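Local structure of beta-agarase B (Zobellia galactanivorans, 4ATF) at residues W55-H60 with W71-S76; E82-A87 with N291-V296; S122-D127 with Y279-N284. The protein hydrolyses the beta-1,4 linkages of agarose, cutting the chain at random with retention of anomeric configuration and giving mainly the tetramer. The protein carries 1 engineered substitution. One frame throughout, in Å; residues are numbered along the deposited sequence.

Contact 1. Residues W55-H60 with W71-S76. With GAL (beta-D-galactopyranose), chain E; AAL (3,6-anhydro-alpha-L-galactopyranose), chain B.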
loop_
_atom_site.group_PDB
_atom_site.type_symbol
_atom_site.label_atom_id
_atom_site.label_comp_id
_atom_site.label_asym_id
_atom_site.label_seq_id
_atom_site.Cartn_x
_atom_site.Cartn_y
_atom_site.Cartn_z
ATOM N N TRP A 55 6.708 -13.772 -5.951
ATOM C CA TRP A 55 5.580 -12.931 -6.287
ATOM C C TRP A 55 4.693 -13.536 -7.374
ATOM O O TRP A 55 5.178 -14.249 -8.261
ATOM C CB TRP A 55 6.064 -11.547 -6.805
ATOM C CG TRP A 55 7.024 -10.911 -5.842
ATOM C CD1 TRP A 55 8.393 -10.932 -5.905
ATOM C CD2 TRP A 55 6.677 -10.123 -4.677
ATOM N NE1 TRP A 55 8.938 -10.190 -4.833
ATOM C CE2 TRP A 55 7.909 -9.727 -4.048
ATOM C CE3 TRP A 55 5.453 -9.734 -4.092
ATOM C CZ2 TRP A 55 7.951 -8.957 -2.845
ATOM C CZ3 TRP A 55 5.481 -8.952 -2.892
ATOM C CH2 TRP A 55 6.750 -8.573 -2.284
ATOM N N ASP A 56 3.418 -13.156 -7.352
ATOM C CA ASP A 56 2.527 -13.340 -8.523
ATOM C C ASP A 56 2.269 -11.956 -9.120
ATOM O O ASP A 56 2.064 -10.977 -8.329
ATOM C CB ASP A 56 1.185 -13.926 -8.041
ATOM C CG ASP A 56 0.222 -14.245 -9.218
ATOM O OD1 ASP A 56 0.653 -14.368 -10.393
ATOM O OD2 ASP A 56 -0.984 -14.351 -8.946
ATOM N N ASP A 57 2.251 -11.819 -10.461
ATOM C CA ASP A 57 2.152 -10.447 -11.022
ATOM C C ASP A 57 0.696 -10.049 -11.272
ATOM O O ASP A 57 0.348 -9.412 -12.285
ATOM C CB ASP A 57 3.050 -10.217 -12.274
ATOM C CG ASP A 57 2.828 -11.285 -13.410
ATOM O OD1 ASP A 57 2.066 -12.301 -13.198
ATOM O OD2 ASP A 57 3.441 -11.104 -14.525
ATOM N N PHE A 58 -0.158 -10.346 -10.273
ATOM C CA PHE A 58 -1.549 -9.872 -10.326
ATOM C C PHE A 58 -2.046 -9.624 -8.922
ATOM O O PHE A 58 -1.337 -9.922 -7.949
ATOM C CB PHE A 58 -2.482 -10.860 -11.085
ATOM C CG PHE A 58 -3.712 -10.159 -11.694
ATOM C CD1 PHE A 58 -3.568 -9.328 -12.794
ATOM C CD2 PHE A 58 -4.987 -10.286 -11.111
ATOM C CE1 PHE A 58 -4.664 -8.620 -13.383
ATOM C CE2 PHE A 58 -6.104 -9.577 -11.666
ATOM C CZ PHE A 58 -5.928 -8.730 -12.807
ATOM N N TYR A 59 -3.245 -9.063 -8.822
ATOM C CA TYR A 59 -4.001 -9.012 -7.554
ATOM C C TYR A 59 -4.347 -10.433 -7.069
ATOM O O TYR A 59 -4.146 -11.377 -7.788
ATOM C CB TYR A 59 -5.238 -8.155 -7.771
ATOM C CG TYR A 59 -6.125 -7.955 -6.554
ATOM C CD1 TYR A 59 -5.700 -7.135 -5.455
ATOM C CD2 TYR A 59 -7.445 -8.459 -6.546
ATOM C CE1 TYR A 59 -6.591 -6.887 -4.330
ATOM C CE2 TYR A 59 -8.313 -8.232 -5.415
ATOM C CZ TYR A 59 -7.872 -7.455 -4.339
ATOM O OH TYR A 59 -8.735 -7.249 -3.260
ATOM N N HIS A 60 -4.823 -10.598 -5.829
ATOM C CA HIS A 60 -4.911 -11.962 -5.299
ATOM C C HIS A 60 -6.182 -12.710 -5.726
ATOM O O HIS A 60 -6.370 -13.828 -5.330
ATOM C CB HIS A 60 -4.601 -12.054 -3.805
ATOM C CG HIS A 60 -5.663 -11.516 -2.880
ATOM N ND1 HIS A 60 -5.544 -11.602 -1.499
ATOM C CD2 HIS A 60 -6.832 -10.860 -3.120
ATOM C CE1 HIS A 60 -6.612 -11.049 -0.937
ATOM N NE2 HIS A 60 -7.407 -10.585 -1.895
ATOM N N TRP A 71 -5.975 -3.712 -13.852
ATOM C CA TRP A 71 -4.651 -4.261 -13.651
ATOM C C TRP A 71 -4.273 -5.226 -14.768
ATOM O O TRP A 71 -5.122 -5.967 -15.274
ATOM C CB TRP A 71 -4.530 -4.994 -12.321
ATOM C CG TRP A 71 -4.516 -4.005 -11.129
ATOM C CD1 TRP A 71 -3.777 -2.831 -10.998
ATOM C CD2 TRP A 71 -5.236 -4.155 -9.919
ATOM N NE1 TRP A 71 -4.008 -2.247 -9.767
ATOM C CE2 TRP A 71 -4.928 -3.028 -9.092
ATOM C CE3 TRP A 71 -6.136 -5.130 -9.436
ATOM C CZ2 TRP A 71 -5.485 -2.870 -7.781
ATOM C CZ3 TRP A 71 -6.682 -4.956 -8.126
ATOM C CH2 TRP A 71 -6.361 -3.834 -7.343
ATOM N N LYS A 72 -2.972 -5.286 -15.075
ATOM C CA LYS A 72 -2.403 -6.191 -16.119
ATOM C C LYS A 72 -1.101 -6.797 -15.632
ATOM O O LYS A 72 -0.262 -6.104 -14.992
ATOM C CB LYS A 72 -2.147 -5.368 -17.405
ATOM C CG LYS A 72 -3.438 -4.978 -18.160
ATOM C CD LYS A 72 -4.122 -6.252 -18.827
ATOM C CE LYS A 72 -5.329 -5.800 -19.608
ATOM N NZ LYS A 72 -6.087 -6.913 -20.255
ATOM N N ARG A 73 -0.901 -8.085 -15.920
ATOM C CA ARG A 73 0.359 -8.781 -15.584
ATOM C C ARG A 73 1.552 -8.075 -16.224
ATOM O O ARG A 73 2.576 -7.960 -15.607
ATOM C CB ARG A 73 0.340 -10.262 -16.018
ATOM C CG ARG A 73 -0.613 -11.072 -15.136
ATOM C CD ARG A 73 -0.697 -12.511 -15.574
ATOM N NE ARG A 73 -1.719 -13.260 -14.807
ATOM C CZ ARG A 73 -1.576 -13.696 -13.569
ATOM N NH1 ARG A 73 -0.449 -13.469 -12.895
ATOM N NH2 ARG A 73 -2.588 -14.375 -12.993
ATOM N N ASP A 74 1.386 -7.588 -17.451
ATOM C CA ASP A 74 2.494 -6.994 -18.175
ATOM C C ASP A 74 2.694 -5.460 -17.949
ATOM O O ASP A 74 3.420 -4.799 -18.720
ATOM C CB ASP A 74 2.345 -7.342 -19.663
ATOM C CG ASP A 74 1.177 -6.602 -20.343
ATOM O OD1 ASP A 74 0.408 -5.857 -19.695
ATOM O OD2 ASP A 74 1.045 -6.771 -21.578
ATOM N N ARG A 75 2.124 -4.932 -16.860
ATOM C CA ARG A 75 2.430 -3.556 -16.471
ATOM C C ARG A 75 3.339 -3.495 -15.217
ATOM O O ARG A 75 3.519 -2.424 -14.605
ATOM C CB ARG A 75 1.124 -2.723 -16.292
ATOM C CG ARG A 75 0.478 -2.315 -17.648
ATOM C CD ARG A 75 1.377 -1.288 -18.349
ATOM N NE ARG A 75 0.992 -0.947 -19.741
ATOM C CZ ARG A 75 1.335 -1.676 -20.824
ATOM N NH1 ARG A 75 2.083 -2.795 -20.719
ATOM N NH2 ARG A 75 0.977 -1.277 -22.029
ATOM N N SER A 76 3.829 -4.646 -14.789
ATOM C CA SER A 76 4.907 -4.670 -13.787
ATOM C C SER A 76 6.146 -5.355 -14.371
ATOM O O SER A 76 6.044 -6.224 -15.273
ATOM C CB SER A 76 4.426 -5.390 -12.490
ATOM O OG SER A 76 3.983 -6.715 -12.855
HETATM C C1 GAL E . -12.238 -6.241 -3.622
HETATM C C2 GAL E . -12.458 -7.763 -3.584
HETATM C C3 GAL E . -13.223 -8.230 -4.843
HETATM C C4 GAL E . -14.501 -7.388 -5.053
HETATM C C5 GAL E . -14.176 -5.881 -4.999
HETATM C C6 GAL E . -15.500 -5.179 -5.224
HETATM O O2 GAL E . -11.231 -8.504 -3.408
HETATM O O3 GAL E . -13.630 -9.561 -4.613
HETATM O O4 GAL E . -15.343 -7.593 -3.931
HETATM O O5 GAL E . -13.512 -5.549 -3.737
HETATM O O6 GAL E . -15.059 -3.869 -5.329
HETATM C C1 AAL B . -9.956 -2.315 -0.803
HETATM C C2 AAL B . -11.454 -2.258 -1.225
HETATM C C3 AAL B . -11.994 -3.725 -1.289
HETATM C C4 AAL B . -11.226 -4.673 -2.135
HETATM C C5 AAL B . -9.886 -4.683 -1.436
HETATM C C6 AAL B . -10.384 -4.997 0.004
HETATM O O2 AAL B . -11.561 -1.641 -2.506
HETATM O O3 AAL B . -11.717 -4.388 0.001
HETATM O O4 AAL B . -11.698 -5.974 -2.336
HETATM O O5 AAL B . -9.188 -3.408 -1.468
HETATM O O HOH W 1 -2.977 -15.069 -10.320
#
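Tyr59 and Trp71 meet obliquely, the phenol ring and the six-membered ring of the indole lying 5.0 Å apart between centroids with their planes inclined by 31°. Trp71 CZ3 does the touching: it stands over one face of the tyrosine ring, 3.4 Å from Tyr59 CG. The indole is fixed at its other end, NE1 bonding to Thr261 O. Tyr59 OH donates to O2 of the galactose of chain E at 2.8 Å, the sugar oxygen lying at the ring edge. Tyr59 belongs to the substrate-binding cleft of the GH16 beta-sandwich, as does His60 beside it, and Trp71 packs behind the phenol. Phe58 turns its edge to the neighbouring backbone, with CE1 3.3 Å from Trp71 O. Its CB lies over one face of the Arg73 guanidinium, 3.8 Å from NH1. That NH1, on a chain extended from CG to NE, makes two salt bridges in the guanidinium plane: to Asp56 OD1 at 2.9 Å, from the syn side but 29° out of the carboxylate plane, and to Asp57 OD1 at 2.8 Å, nearly along its C-O axis. Asp57 has a second charged partner, Lys47, at its OD2, and a water links Asp56 OD2 to Arg73 NH2.

Contact 2. Residues E82-A87 with N291-V296; sequences ELKMWA and NNTFGV
Leu83 pairs with Val296, and Met85 with Phe294, as the hydrogen-bonded pairs of an antiparallel ladder in the beta-sandwich (jelly roll) of GH16 enzymes, the two short strands running at 161° to each other. Val296 N reaches Leu83 O at 2.7 Å, and Leu83 N returns a bond to Val296 O at 2.9 Å. Phe294 N bonds to Met85 O at 2.9 Å, whereas the return bond from Met85 N to Phe294 O is weak. On the face carrying these four residues, Leu83 CB packs 4.1 Å from Val296 CB. Met85 SD lies at the edge of the Phe294 ring, 4.4 Å from CD2, while Val296 CG2 sits above one face of that ring. Ile259 of strand 255-262 touches Leu83, Met85 and Phe294, and so closes over this apolar layer.

The other face carries Lys84, Trp86 and Thr293. Here Gly295 lets Glu82 OE1 come to 3.6 Å from its CA, where a CB would collide with that oxygen. Just beyond this end of the ladder, Gly81 and Asp297 help to bind the sodium ion. Trp86 leans on Arg75, its ring also meeting that of Tyr77. At Thr293 the two branches part company: OG1, anti to the carbonyl carbon (chi1 -59°), bonds to Ile289 O, while CG2 rests 4.0 Å from Lys84 CB.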
loop_
_atom_site.group_PDB
_atom_site.type_symbol
_atom_site.label_atom_id
_atom_site.label_comp_id
_atom_site.label_asym_id
_atom_site.label_seq_id
_atom_site.Cartn_x
_atom_site.Cartn_y
_atom_site.Cartn_z
ATOM N N GLU A 82 15.272 -2.169 -9.347
ATOM C CA GLU A 82 13.980 -1.838 -8.746
ATOM C C GLU A 82 12.854 -2.675 -9.328
ATOM O O GLU A 82 12.860 -2.968 -10.503
ATOM C CB GLU A 82 13.593 -0.355 -9.034
ATOM C CG GLU A 82 14.577 0.647 -8.583
ATOM C CD GLU A 82 14.270 2.028 -9.087
ATOM O OE1 GLU A 82 13.100 2.425 -9.351
ATOM O OE2 GLU A 82 15.236 2.738 -9.197
ATOM N N LEU A 83 11.849 -2.957 -8.512
ATOM C CA LEU A 83 10.520 -3.299 -8.988
ATOM C C LEU A 83 9.928 -2.013 -9.556
ATOM O O LEU A 83 9.953 -0.972 -8.867
ATOM C CB LEU A 83 9.646 -3.790 -7.783
ATOM C CG LEU A 83 8.114 -3.975 -8.021
ATOM C CD1 LEU A 83 7.828 -5.082 -9.128
ATOM C CD2 LEU A 83 7.423 -4.297 -6.735
ATOM N N LYS A 84 9.423 -2.083 -10.793
ATOM C CA LYS A 84 8.746 -0.968 -11.433
ATOM C C LYS A 84 7.361 -1.357 -12.008
ATOM O O LYS A 84 7.136 -2.493 -12.354
ATOM C CB LYS A 84 9.636 -0.379 -12.512
ATOM C CG LYS A 84 10.990 0.167 -11.950
ATOM C CD LYS A 84 11.777 0.662 -13.126
ATOM C CE LYS A 84 13.240 0.922 -12.757
ATOM N NZ LYS A 84 14.002 1.662 -13.815
ATOM N N MET A 85 6.448 -0.405 -12.122
ATOM C CA MET A 85 5.068 -0.652 -12.475
ATOM C C MET A 85 4.681 0.666 -13.171
ATOM O O MET A 85 4.947 1.745 -12.607
ATOM C CB MET A 85 4.306 -0.743 -11.128
ATOM C CG MET A 85 3.455 -1.835 -10.975
ATOM S SD MET A 85 3.086 -1.687 -9.216
ATOM C CE MET A 85 4.298 -2.925 -8.732
ATOM N N TRP A 86 4.047 0.636 -14.338
ATOM C CA TRP A 86 3.653 1.897 -14.976
ATOM C C TRP A 86 2.226 1.868 -15.488
ATOM O O TRP A 86 1.589 0.817 -15.460
ATOM C CB TRP A 86 4.645 2.314 -16.102
ATOM C CG TRP A 86 4.524 1.683 -17.468
ATOM C CD1 TRP A 86 4.190 2.339 -18.628
ATOM C CD2 TRP A 86 4.828 0.330 -17.852
ATOM N NE1 TRP A 86 4.229 1.483 -19.699
ATOM C CE2 TRP A 86 4.611 0.240 -19.267
ATOM C CE3 TRP A 86 5.231 -0.809 -17.152
ATOM C CZ2 TRP A 86 4.798 -0.947 -19.995
ATOM C CZ3 TRP A 86 5.431 -2.018 -17.882
ATOM C CH2 TRP A 86 5.226 -2.059 -19.293
ATOM N N ALA A 87 1.733 2.999 -15.988
ATOM C CA ALA A 87 0.313 3.126 -16.366
ATOM C C ALA A 87 0.122 3.552 -17.866
ATOM O O ALA A 87 0.776 4.492 -18.304
ATOM C CB ALA A 87 -0.356 4.189 -15.450
ATOM N N ASN A 291 6.825 9.845 -15.013
ATOM C CA ASN A 291 5.943 10.405 -13.997
ATOM C C ASN A 291 4.924 9.366 -13.520
ATOM O O ASN A 291 4.416 9.464 -12.399
ATOM C CB ASN A 291 5.189 11.618 -14.512
ATOM C CG ASN A 291 6.051 12.873 -14.593
ATOM O OD1 ASN A 291 7.102 12.980 -13.962
ATOM N ND2 ASN A 291 5.599 13.844 -15.395
ATOM N N ASN A 292 4.610 8.406 -14.397
ATOM C CA ASN A 292 3.664 7.354 -14.077
ATOM C C ASN A 292 4.297 5.975 -13.869
ATOM O O ASN A 292 3.648 4.965 -14.063
ATOM C CB ASN A 292 2.610 7.297 -15.191
ATOM C CG ASN A 292 1.850 8.604 -15.274
ATOM O OD1 ASN A 292 0.947 8.821 -14.484
ATOM N ND2 ASN A 292 2.245 9.488 -16.184
ATOM N N THR A 293 5.537 5.965 -13.387
ATOM C CA THR A 293 6.226 4.755 -13.031
ATOM C C THR A 293 6.535 4.773 -11.508
ATOM O O THR A 293 7.189 5.682 -11.014
ATOM C CB THR A 293 7.548 4.587 -13.868
ATOM O OG1 THR A 293 7.205 4.560 -15.253
ATOM C CG2 THR A 293 8.269 3.282 -13.526
ATOM N N PHE A 294 6.053 3.761 -10.803
ATOM C CA PHE A 294 6.231 3.603 -9.359
ATOM C C PHE A 294 7.418 2.642 -9.201
ATOM O O PHE A 294 7.441 1.577 -9.854
ATOM C CB PHE A 294 4.931 3.022 -8.774
ATOM C CG PHE A 294 4.979 2.780 -7.278
ATOM C CD1 PHE A 294 5.716 3.641 -6.418
ATOM C CD2 PHE A 294 4.321 1.686 -6.736
ATOM C CE1 PHE A 294 5.774 3.397 -5.009
ATOM C CE2 PHE A 294 4.322 1.445 -5.348
ATOM C CZ PHE A 294 5.053 2.302 -4.468
ATOM N N GLY A 295 8.429 3.040 -8.419
ATOM C CA GLY A 295 9.664 2.229 -8.269
ATOM C C GLY A 295 9.820 1.829 -6.818
ATOM O O GLY A 295 9.602 2.667 -5.905
ATOM N N VAL A 296 10.148 0.559 -6.604
ATOM C CA VAL A 296 10.391 0.035 -5.259
ATOM C C VAL A 296 11.794 -0.545 -5.283
ATOM O O VAL A 296 12.059 -1.474 -6.026
ATOM C CB VAL A 296 9.341 -1.047 -4.814
ATOM C CG1 VAL A 296 9.723 -1.678 -3.465
ATOM C CG2 VAL A 296 7.973 -0.409 -4.701
#

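Contact 3. Residues S122-D127 with Y279-N284; sequences STLASD and YTPTDN. With GAL (beta-D-galactopyranose), chain C.
Leu124 and Pro281 provide the apolar part of this contact, their side chains crossing at about a right angle. Leu124 CG lies 3.7 Å from Pro281 CG, and the CD2 branch settles at the same distance from Pro281 CD. Nearby, Thr123 CG2 comes to 4.2 Å from Tyr279 CB. The segments thus join the approach to strand 125-132, one of the cleft strands of the GH16 beta-sandwich, to the loop that leads into helix 283-286.

Polar atoms meet the same loop without bonding to it. Thr123 OG1, between the backbone N and the carbonyl carbon (chi1 47°), is pressed 3.1 Å from Pro281 N, which has no hydrogen to give. Within its own segment Ser122 OG accepts from Leu124 N at 3.1 Å, forming an ST turn, and it also bonds to Asn292 OD1. Thr280 OG1 bonds to Asp263. Thr282 is the N-cap of helix 283-286.

Toward the glycan, Asp127 faces the galactose of chain C, with OD1 2.9 Å from O6, although the modelled approach of the carboxylate to that oxygen is too tight for its details to be trusted. An alanine here would probably deprive the O6 side of this galactose of its neighbouring carboxylate. Glu262 is hydrogen-bonded to the same sugar. Since none of the polar groups bridges the two segments, the direct contact between them is van der Waals packing, while Arg267 bonds to both Thr123 O and the Tyr279 backbone, and Ser122 and Thr280 direct their hydroxyls to Asn292 and Asp263.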
loop_
_atom_site.group_PDB
_atom_site.type_symbol
_atom_site.label_atom_id
_atom_site.label_comp_id
_atom_site.label_asym_id
_atom_site.label_seq_id
_atom_site.Cartn_x
_atom_site.Cartn_y
_atom_site.Cartn_z
ATOM N N SER A 122 2.290 11.501 -10.078
ATOM C CA SER A 122 1.020 11.236 -10.731
ATOM C C SER A 122 -0.180 11.397 -9.771
ATOM O O SER A 122 -0.031 11.326 -8.491
ATOM C CB SER A 122 1.070 9.752 -11.180
ATOM O OG SER A 122 -0.137 9.353 -11.863
ATOM N N THR A 123 -1.400 11.528 -10.342
ATOM C CA THR A 123 -2.587 11.591 -9.479
ATOM C C THR A 123 -3.003 10.201 -9.107
ATOM O O THR A 123 -3.817 10.032 -8.184
ATOM C CB THR A 123 -3.820 12.301 -10.195
ATOM O OG1 THR A 123 -3.980 11.756 -11.516
ATOM C CG2 THR A 123 -3.547 13.827 -10.308
ATOM N N LEU A 124 -2.394 9.205 -9.740
ATOM C CA LEU A 124 -2.686 7.808 -9.351
ATOM C C LEU A 124 -2.068 7.491 -8.005
ATOM O O LEU A 124 -1.067 8.122 -7.644
ATOM C CB LEU A 124 -2.034 6.844 -10.350
ATOM C CG LEU A 124 -2.647 6.865 -11.763
ATOM C CD1 LEU A 124 -1.798 5.825 -12.580
ATOM C CD2 LEU A 124 -4.101 6.563 -11.806
ATOM N N ALA A 125 -2.659 6.555 -7.258
ATOM C CA ALA A 125 -2.079 6.092 -5.975
ATOM C C ALA A 125 -0.857 5.220 -6.166
ATOM O O ALA A 125 -0.839 4.414 -7.105
ATOM C CB ALA A 125 -3.158 5.312 -5.096
ATOM N N SER A 126 0.153 5.393 -5.308
ATOM C CA SER A 126 1.336 4.507 -5.180
ATOM C C SER A 126 1.168 3.731 -3.887
ATOM O O SER A 126 1.098 4.350 -2.833
ATOM C CB SER A 126 2.595 5.373 -5.072
ATOM O OG SER A 126 2.780 6.161 -6.239
ATOM N N ASP A 127 1.016 2.402 -3.945
ATOM C CA ASP A 127 0.556 1.616 -2.781
ATOM C C ASP A 127 1.497 0.465 -2.430
ATOM O O ASP A 127 1.910 -0.304 -3.331
ATOM C CB ASP A 127 -0.800 0.970 -3.123
ATOM C CG ASP A 127 -1.887 1.998 -3.381
ATOM O OD1 ASP A 127 -1.940 2.966 -2.601
ATOM O OD2 ASP A 127 -2.677 1.836 -4.378
ATOM N N TYR A 279 -9.403 14.096 -9.856
ATOM C CA TYR A 279 -7.904 13.909 -9.910
ATOM C C TYR A 279 -7.570 12.559 -10.544
ATOM O O TYR A 279 -7.512 11.515 -9.857
ATOM C CB TYR A 279 -7.291 13.943 -8.513
ATOM C CG TYR A 279 -7.619 15.199 -7.710
ATOM C CD1 TYR A 279 -6.996 16.429 -8.026
ATOM C CD2 TYR A 279 -8.494 15.157 -6.600
ATOM C CE1 TYR A 279 -7.252 17.590 -7.293
ATOM C CE2 TYR A 279 -8.762 16.330 -5.835
ATOM C CZ TYR A 279 -8.120 17.540 -6.202
ATOM O OH TYR A 279 -8.322 18.745 -5.513
ATOM N N THR A 280 -7.302 12.590 -11.839
ATOM C CA THR A 280 -6.973 11.349 -12.550
ATOM C C THR A 280 -6.141 11.770 -13.809
ATOM O O THR A 280 -6.322 12.891 -14.310
ATOM C CB THR A 280 -8.303 10.595 -12.953
ATOM O OG1 THR A 280 -8.008 9.298 -13.502
ATOM C CG2 THR A 280 -9.150 11.467 -13.949
ATOM N N PRO A 281 -5.201 10.905 -14.273
ATOM C CA PRO A 281 -4.304 11.361 -15.357
ATOM C C PRO A 281 -5.058 11.662 -16.654
ATOM O O PRO A 281 -6.002 10.948 -17.020
ATOM C CB PRO A 281 -3.369 10.161 -15.578
ATOM C CG PRO A 281 -3.422 9.367 -14.306
ATOM C CD PRO A 281 -4.845 9.559 -13.777
ATOM N N THR A 282 -4.693 12.739 -17.311
ATOM C CA THR A 282 -5.185 13.000 -18.677
ATOM C C THR A 282 -4.257 12.233 -19.651
ATOM O O THR A 282 -3.190 11.734 -19.229
ATOM C CB THR A 282 -5.076 14.518 -19.018
ATOM O OG1 THR A 282 -3.697 14.883 -18.934
ATOM C CG2 THR A 282 -5.906 15.402 -18.003
ATOM N N ASP A 283 -4.641 12.162 -20.934
ATOM C CA ASP A 283 -3.800 11.529 -21.956
ATOM C C ASP A 283 -2.486 12.272 -22.083
ATOM O O ASP A 283 -1.462 11.632 -22.173
ATOM C CB ASP A 283 -4.525 11.394 -23.306
ATOM C CG ASP A 283 -5.503 10.268 -23.293
ATOM O OD1 ASP A 283 -5.393 9.328 -22.459
ATOM O OD2 ASP A 283 -6.399 10.283 -24.124
ATOM N N ASN A 284 -2.518 13.601 -22.016
ATOM C CA ASN A 284 -1.285 14.390 -22.014
ATOM C C ASN A 284 -0.315 13.995 -20.861
ATOM O O ASN A 284 0.902 13.853 -21.059
ATOM C CB ASN A 284 -1.634 15.908 -21.961
ATOM C CG ASN A 284 -0.418 16.815 -22.226
ATOM O OD1 ASN A 284 0.392 16.563 -23.123
ATOM N ND2 ASN A 284 -0.291 17.862 -21.437
HETATM C C1 GAL C . -6.787 0.877 0.783
HETATM C C2 GAL C . -8.103 0.346 0.233
HETATM C C3 GAL C . -8.008 -0.869 -0.695
HETATM C C4 GAL C . -7.028 -0.477 -1.819
HETATM C C5 GAL C . -5.713 0.063 -1.186
HETATM C C6 GAL C . -4.615 0.380 -2.218
HETATM O O2 GAL C . -8.807 -0.062 1.371
HETATM O O3 GAL C . -9.349 -1.060 -1.178
HETATM O O4 GAL C . -7.632 0.549 -2.562
HETATM O O5 GAL C . -5.879 1.154 -0.270
HETATM O O6 GAL C . -3.488 0.775 -1.432
#

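Contact 2 touches both contact 1 and contact 3, which reach the glycan cleft. Contacts 1 and 2, with centres 13 Å apart, are stitched by a probable hydrogen bond between Arg75 O and Trp86 N at 3.1 Å. Contacts 2 and 3 lie 12 Å apart between centres and touch directly: Asn292 OD1 is 2.9 Å from Ser122 OG, a probable hydrogen bond, and Ala87 CB packs 3.6 Å from Leu124 CD1. Contacts 1 and 3 do not touch, yet both reach bound sugars, through Tyr59 in one and Asp127 in the other. The buried ladder of contact 2 stands behind them, the Phe294 side chain about 9 Å from that of the engineered Asp143, the position of the probable proton donor.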